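Local coordinates for uncharacterized protein (Treponema denticola ATCC 35404, PDB 6R9N) that senses iron and oxygen for bacterial chemotaxis, using a di-iron site in a metallo-beta-lactamase-like domain that stabilises an iron-peroxy species, at residues D50-V61 and D84-I95. Sequence-based numbering, arbitrary orientation.
Sequences DPGGVHLFSRVV and DVSSGIALWLGI. With FE (Fe (III) ion), chain C; O (oxygen atom), chain F.
F57 carries its ring anti to the backbone N (chi1 167°), while W92 swings its indole anti to its own carbonyl carbon (chi1 -65°), and the two rings meet edge to face. The F57 edge is driven into the indole: CE2 of F57 stands over the middle of the W92 ring system, 3.4 Å from W92 CE2, with the planes at 80°. P51 covers the five-membered part of the opposite indole face, a CH-pi contact through CG, with P51 CB 3.5 Å from W92 NE1, so the indole is sandwiched between proline and phenylalanine. V60 fills in at the indole edge, where its CG1 comes 3.6 Å from W92 CH2. F57 is gripped in turn: L91 CB sits squarely over one face, 3.7 Å from the ring centroid, V61 CG2 leans on the rim of the other, and I95 CD1 abuts F57 CZ at 3.4 Å.

Along G52-V54 the contact turns polar. S87 OG takes two weak hydrogen bonds, from G53 N (2.7 Å) and from V54 N, and is also hydrogen-bonded to P83 O. The backbones come close here, G52 N standing 2.8 Å from V85 O.

Nearer the iron, V85 CG1 packs on the carboxylate of D50, whose OD2 is hydrogen-bonded to S79 OG, while D84 binds iron through OD2 (2.2 Å) together with D167, Q224 and H225. The contact thus joins the loop after strand 45-49 and the start of helix 57-65 to the metal-site helix 83-86 and helix 89-95, with P51 and W92 both resting on I76 of the neighbouring parallel strand 73-77.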
ATOM      1  N   ASP A  50       5.641 -13.367   2.627  1.00 28.16           N
ATOM      2  CA  ASP A  50       5.421 -12.095   3.319  1.00 31.31           C
ATOM      3  C   ASP A  50       6.210 -12.026   4.619  1.00 34.74           C
ATOM      4  O   ASP A  50       5.633 -12.003   5.715  1.00 38.77           O
ATOM      5  CB  ASP A  50       3.931 -11.880   3.583  1.00 31.92           C
ATOM      6  CG  ASP A  50       3.194 -11.414   2.344  1.00 36.99           C
ATOM      7  OD1 ASP A  50       3.771 -11.540   1.232  1.00 30.57           O
ATOM      8  OD2 ASP A  50       2.046 -10.917   2.473  1.00 36.64           O
ATOM      9  N   PRO A  51       7.536 -12.023   4.532  1.00 36.16           N
ATOM     10  CA  PRO A  51       8.366 -12.050   5.730  1.00 39.82           C
ATOM     11  C   PRO A  51       8.481 -10.708   6.428  1.00 42.31           C
ATOM     12  O   PRO A  51       9.237 -10.606   7.397  1.00 49.26           O
ATOM     13  CB  PRO A  51       9.722 -12.480   5.162  1.00 40.82           C
ATOM     14  CG  PRO A  51       9.759 -11.764   3.829  1.00 36.08           C
ATOM     15  CD  PRO A  51       8.332 -11.729   3.326  1.00 35.22           C
ATOM     16  N   GLY A  52       7.733  -9.704   5.975  1.00 39.11           N
ATOM     17  CA  GLY A  52       8.017  -8.347   6.386  1.00 45.28           C
ATOM     18  C   GLY A  52       7.886  -8.140   7.875  1.00 49.70           C
ATOM     19  O   GLY A  52       7.185  -8.858   8.586  1.00 54.68           O
ATOM     20  N   GLY A  53       8.557  -7.087   8.322  1.00 52.17           N
ATOM     21  CA  GLY A  53       8.741  -6.825   9.726  1.00 57.49           C
ATOM     22  C   GLY A  53      10.228  -6.840  10.006  1.00 58.14           C
ATOM     23  O   GLY A  53      10.808  -7.897  10.281  1.00 58.03           O
ATOM     24  N   VAL A  54      10.860  -5.667   9.903  1.00 58.81           N
ATOM     25  CA  VAL A  54      12.273  -5.527  10.237  1.00 56.74           C
ATOM     26  C   VAL A  54      12.554  -5.944  11.678  1.00 63.75           C
ATOM     27  O   VAL A  54      13.708  -6.219  12.035  1.00 58.95           O
ATOM     28  CB  VAL A  54      12.733  -4.073   9.983  1.00 56.95           C
ATOM     29  CG1 VAL A  54      12.380  -3.191  11.174  1.00 58.90           C
ATOM     30  CG2 VAL A  54      14.216  -4.019   9.707  1.00 49.18           C
ATOM     31  N   HIS A  55      11.523  -6.020  12.517  1.00 63.00           N
ATOM     32  CA  HIS A  55      11.761  -6.373  13.903  1.00 66.83           C
ATOM     33  C   HIS A  55      11.735  -7.886  14.102  1.00 64.78           C
ATOM     34  O   HIS A  55      11.184  -8.644  13.296  1.00 61.22           O
ATOM     35  CB  HIS A  55      10.767  -5.683  14.829  1.00 67.45           C
ATOM     36  CG  HIS A  55      11.397  -5.210  16.097  1.00 74.23           C
ATOM     37  ND1 HIS A  55      11.454  -5.987  17.236  1.00 79.60           N
ATOM     38  CD2 HIS A  55      12.060  -4.066  16.387  1.00 78.36           C
ATOM     39  CE1 HIS A  55      12.098  -5.327  18.183  1.00 82.61           C
ATOM     40  NE2 HIS A  55      12.475  -4.158  17.694  1.00 82.96           N
ATOM     41  N   LEU A  56      12.286  -8.298  15.245  1.00 65.42           N
ATOM     42  CA  LEU A  56      13.118  -9.492  15.377  1.00 66.52           C
ATOM     43  C   LEU A  56      13.256 -10.275  14.076  1.00 66.67           C
ATOM     44  O   LEU A  56      12.600 -11.305  13.859  1.00 63.38           O
ATOM     45  CB  LEU A  56      12.590 -10.399  16.493  1.00 65.99           C
ATOM     46  CG  LEU A  56      12.717  -9.786  17.890  1.00 69.26           C
ATOM     47  CD1 LEU A  56      11.347  -9.663  18.545  1.00 71.63           C
ATOM     48  CD2 LEU A  56      13.682 -10.580  18.766  1.00 70.12           C
ATOM     49  N   PHE A  57      14.118  -9.763  13.196  1.00 63.83           N
ATOM     50  CA  PHE A  57      14.491 -10.509  12.009  1.00 58.23           C
ATOM     51  C   PHE A  57      15.103 -11.834  12.427  1.00 56.54           C
ATOM     52  O   PHE A  57      14.934 -12.853  11.752  1.00 53.64           O
ATOM     53  CB  PHE A  57      15.458  -9.664  11.186  1.00 51.85           C
ATOM     54  CG  PHE A  57      16.158 -10.411  10.097  1.00 52.18           C
ATOM     55  CD1 PHE A  57      17.536 -10.551  10.120  1.00 51.94           C
ATOM     56  CD2 PHE A  57      15.454 -10.946   9.037  1.00 46.66           C
ATOM     57  CE1 PHE A  57      18.193 -11.226   9.104  1.00 46.98           C
ATOM     58  CE2 PHE A  57      16.107 -11.616   8.028  1.00 42.93           C
ATOM     59  CZ  PHE A  57      17.472 -11.754   8.062  1.00 44.40           C
ATOM     60  N   SER A  58      15.742 -11.844  13.595  1.00 55.68           N
ATOM     61  CA  SER A  58      16.387 -13.034  14.109  1.00 53.31           C
ATOM     62  C   SER A  58      15.381 -14.034  14.645  1.00 53.21           C
ATOM     63  O   SER A  58      15.713 -15.214  14.791  1.00 55.69           O
ATOM     64  CB  SER A  58      17.387 -12.641  15.194  1.00 58.33           C
ATOM     65  OG  SER A  58      18.552 -12.061  14.616  1.00 61.92           O
ATOM     66  N   ARG A  59      14.147 -13.605  14.911  1.00 58.14           N
ATOM     67  CA  ARG A  59      13.122 -14.567  15.292  1.00 58.26           C
ATOM     68  C   ARG A  59      12.725 -15.415  14.090  1.00 52.81           C
ATOM     69  O   ARG A  59      12.647 -16.647  14.182  1.00 52.45           O
ATOM     70  CB  ARG A  59      11.906 -13.848  15.881  1.00 59.83           C
ATOM     71  CG  ARG A  59      10.896 -14.791  16.513  1.00 62.18           C
ATOM     72  CD  ARG A  59       9.512 -14.161  16.685  0.77 63.27           C
ATOM     73  NE  ARG A  59       8.710 -14.014  15.460  1.00 61.69           N
ATOM     74  NH1 ARG A  59       8.824 -16.226  14.748  1.00 58.76           N
ATOM     75  NH2 ARG A  59       7.644 -14.684  13.540  1.00 54.88           N
ATOM     76  N   VAL A  60      12.483 -14.769  12.947  1.00 53.10           N
ATOM     77  CA  VAL A  60      12.104 -15.507  11.747  1.00 49.67           C
ATOM     78  C   VAL A  60      13.244 -16.415  11.296  1.00 48.20           C
ATOM     79  O   VAL A  60      13.020 -17.577  10.934  1.00 43.13           O
ATOM     80  CB  VAL A  60      11.686 -14.532  10.636  1.00 52.00           C
ATOM     81  CG1 VAL A  60      11.026 -15.287   9.489  1.00 48.43           C
ATOM     82  CG2 VAL A  60      10.767 -13.453  11.194  1.00 57.15           C
ATOM     83  N   VAL A  61      14.482 -15.900  11.317  1.00 48.38           N
ATOM     84  CA  VAL A  61      15.647 -16.693  10.924  1.00 45.72           C
ATOM     85  C   VAL A  61      15.773 -17.930  11.803  1.00 46.03           C
ATOM     86  O   VAL A  61      15.996 -19.043  11.308  1.00 37.83           O
ATOM     87  CB  VAL A  61      16.926 -15.840  10.971  1.00 48.79           C
ATOM     88  CG1 VAL A  61      18.142 -16.717  10.682  1.00 45.68           C
ATOM     89  CG2 VAL A  61      16.833 -14.696   9.979  1.00 43.75           C
ATOM     90  N   ASP A  84       3.873  -3.815   6.374  1.00 29.64           N
ATOM     91  CA  ASP A  84       3.817  -5.059   7.143  1.00 30.45           C
ATOM     92  C   ASP A  84       4.164  -6.293   6.303  1.00 34.29           C
ATOM     93  O   ASP A  84       4.357  -7.372   6.870  1.00 36.45           O
ATOM     94  CB  ASP A  84       2.435  -5.217   7.802  1.00 30.78           C
ATOM     95  CG  ASP A  84       1.298  -5.268   6.791  1.00 32.77           C
ATOM     96  OD1 ASP A  84       1.354  -4.517   5.808  1.00 30.32           O
ATOM     97  OD2 ASP A  84       0.344  -6.059   6.964  1.00 31.09           O
ATOM     98  N   VAL A  85       4.238  -6.165   4.976  1.00 31.58           N
ATOM     99  CA  VAL A  85       4.625  -7.261   4.081  1.00 32.01           C
ATOM    100  C   VAL A  85       6.111  -7.230   3.776  1.00 35.02           C
ATOM    101  O   VAL A  85       6.767  -8.274   3.758  1.00 37.17           O
ATOM    102  CB  VAL A  85       3.812  -7.205   2.764  1.00 30.04           C
ATOM    103  CG1 VAL A  85       4.368  -8.208   1.742  1.00 32.57           C
ATOM    104  CG2 VAL A  85       2.341  -7.461   3.011  1.00 33.68           C
ATOM    105  N   SER A  86       6.617  -6.031   3.483  1.00 34.02           N
ATOM    106  CA  SER A  86       7.857  -5.807   2.766  1.00 36.45           C
ATOM    107  C   SER A  86       8.963  -5.135   3.567  1.00 43.12           C
ATOM    108  O   SER A  86      10.067  -4.990   3.033  1.00 45.23           O
ATOM    109  CB  SER A  86       7.566  -4.929   1.542  1.00 37.09           C
ATOM    110  OG  SER A  86       7.178  -3.636   1.992  1.00 35.14           O
ATOM    111  N   SER A  87       8.690  -4.662   4.793  1.00 40.72           N
ATOM    112  CA  SER A  87       9.638  -3.791   5.500  1.00 46.19           C
ATOM    113  C   SER A  87      11.033  -4.404   5.660  1.00 47.20           C
ATOM    114  O   SER A  87      12.031  -3.672   5.662  1.00 43.58           O
ATOM    115  CB  SER A  87       9.079  -3.388   6.865  1.00 40.82           C
ATOM    116  OG  SER A  87       8.643  -4.520   7.592  1.00 51.85           O
ATOM    117  N   GLY A  88      11.135  -5.719   5.812  1.00 44.33           N
ATOM    118  CA  GLY A  88      12.434  -6.300   6.093  1.00 47.47           C
ATOM    119  C   GLY A  88      13.230  -6.735   4.881  1.00 42.08           C
ATOM    120  O   GLY A  88      14.194  -7.487   5.013  1.00 45.71           O
ATOM    121  N   ILE A  89      12.860  -6.231   3.703  1.00 43.95           N
ATOM    122  CA  ILE A  89      13.402  -6.742   2.442  1.00 43.35           C
ATOM    123  C   ILE A  89      14.931  -6.647   2.391  1.00 48.70           C
ATOM    124  O   ILE A  89      15.597  -7.529   1.837  1.00 50.05           O
ATOM    125  CB  ILE A  89      12.740  -6.009   1.260  1.00 47.92           C
ATOM    126  CG1 ILE A  89      13.083  -6.700  -0.058  1.00 46.64           C
ATOM    127  CG2 ILE A  89      13.106  -4.522   1.245  1.00 45.37           C
ATOM    128  CD1 ILE A  89      12.706  -5.886  -1.273  1.00 51.13           C
ATOM    129  N   ALA A  90      15.513  -5.573   2.934  1.00 47.61           N
ATOM    130  CA  ALA A  90      16.968  -5.415   2.872  1.00 43.67           C
ATOM    131  C   ALA A  90      17.682  -6.519   3.644  1.00 46.96           C
ATOM    132  O   ALA A  90      18.720  -7.025   3.201  1.00 45.98           O
ATOM    133  CB  ALA A  90      17.379  -4.041   3.401  1.00 44.81           C
ATOM    134  N   LEU A  91      17.132  -6.919   4.793  1.00 41.06           N
ATOM    135  CA  LEU A  91      17.771  -7.956   5.595  1.00 42.82           C
ATOM    136  C   LEU A  91      17.738  -9.312   4.895  1.00 47.05           C
ATOM    137  O   LEU A  91      18.707 -10.076   4.969  1.00 47.15           O
ATOM    138  CB  LEU A  91      17.091  -8.051   6.957  1.00 41.97           C
ATOM    139  CG  LEU A  91      17.023  -6.728   7.712  1.00 46.42           C
ATOM    140  CD1 LEU A  91      16.153  -6.882   8.938  1.00 44.78           C
ATOM    141  CD2 LEU A  91      18.436  -6.271   8.083  1.00 49.83           C
ATOM    142  N   TRP A  92      16.632  -9.643   4.226  1.00 45.44           N
ATOM    143  CA  TRP A  92      16.567 -10.941   3.565  1.00 44.16           C
ATOM    144  C   TRP A  92      17.464 -10.983   2.338  1.00 49.36           C
ATOM    145  O   TRP A  92      18.041 -12.035   2.028  1.00 48.90           O
ATOM    146  CB  TRP A  92      15.123 -11.276   3.195  1.00 44.04           C
ATOM    147  CG  TRP A  92      14.256 -11.439   4.401  1.00 44.99           C
ATOM    148  CD1 TRP A  92      13.337 -10.544   4.884  1.00 44.70           C
ATOM    149  CD2 TRP A  92      14.245 -12.547   5.301  1.00 38.26           C
ATOM    150  NE1 TRP A  92      12.751 -11.039   6.024  1.00 42.63           N
ATOM    151  CE2 TRP A  92      13.292 -12.267   6.301  1.00 36.91           C
ATOM    152  CE3 TRP A  92      14.950 -13.754   5.360  1.00 45.03           C
ATOM    153  CZ2 TRP A  92      13.023 -13.146   7.339  1.00 40.89           C
ATOM    154  CZ3 TRP A  92      14.681 -14.630   6.404  1.00 40.65           C
ATOM    155  CH2 TRP A  92      13.726 -14.320   7.374  1.00 39.63           C
ATOM    156  N   LEU A  93      17.620  -9.849   1.644  1.00 48.03           N
ATOM    157  CA  LEU A  93      18.479  -9.814   0.462  1.00 53.65           C
ATOM    158  C   LEU A  93      19.942 -10.030   0.808  1.00 48.96           C
ATOM    159  O   LEU A  93      20.706 -10.487  -0.050  1.00 49.07           O
ATOM    160  CB  LEU A  93      18.315  -8.481  -0.293  1.00 46.62           C
ATOM    161  CG  LEU A  93      16.985  -8.266  -1.024  1.00 50.65           C
ATOM    162  CD1 LEU A  93      17.025  -7.002  -1.873  1.00 53.02           C
ATOM    163  CD2 LEU A  93      16.628  -9.472  -1.879  1.00 47.72           C
ATOM    164  N   GLY A  94      20.336  -9.753   2.053  1.00 47.97           N
ATOM    165  CA  GLY A  94      21.728  -9.899   2.427  1.00 44.95           C
ATOM    166  C   GLY A  94      22.138 -11.326   2.715  1.00 48.18           C
ATOM    167  O   GLY A  94      23.300 -11.684   2.505  1.00 53.23           O
ATOM    168  N   ILE A  95      21.217 -12.159   3.197  1.00 45.34           N
ATOM    169  CA  ILE A  95      21.544 -13.532   3.580  1.00 43.72           C
ATOM    170  C   ILE A  95      20.989 -14.571   2.624  1.00 43.09           C
ATOM    171  O   ILE A  95      21.187 -15.775   2.857  1.00 40.41           O
ATOM    172  CB  ILE A  95      21.084 -13.839   5.012  1.00 44.34           C
ATOM    173  CG1 ILE A  95      19.581 -13.636   5.147  1.00 44.23           C
ATOM    174  CG2 ILE A  95      21.842 -12.982   5.998  1.00 45.85           C
ATOM    175  CD1 ILE A  95      19.056 -14.211   6.424  1.00 47.79           C
TER
HETATM  176 FE    FE C 301      -1.465  -6.668   5.939  1.00 28.08          FE
HETATM  177  O     O F 304      -0.669  -5.512   4.405  1.00 22.60           O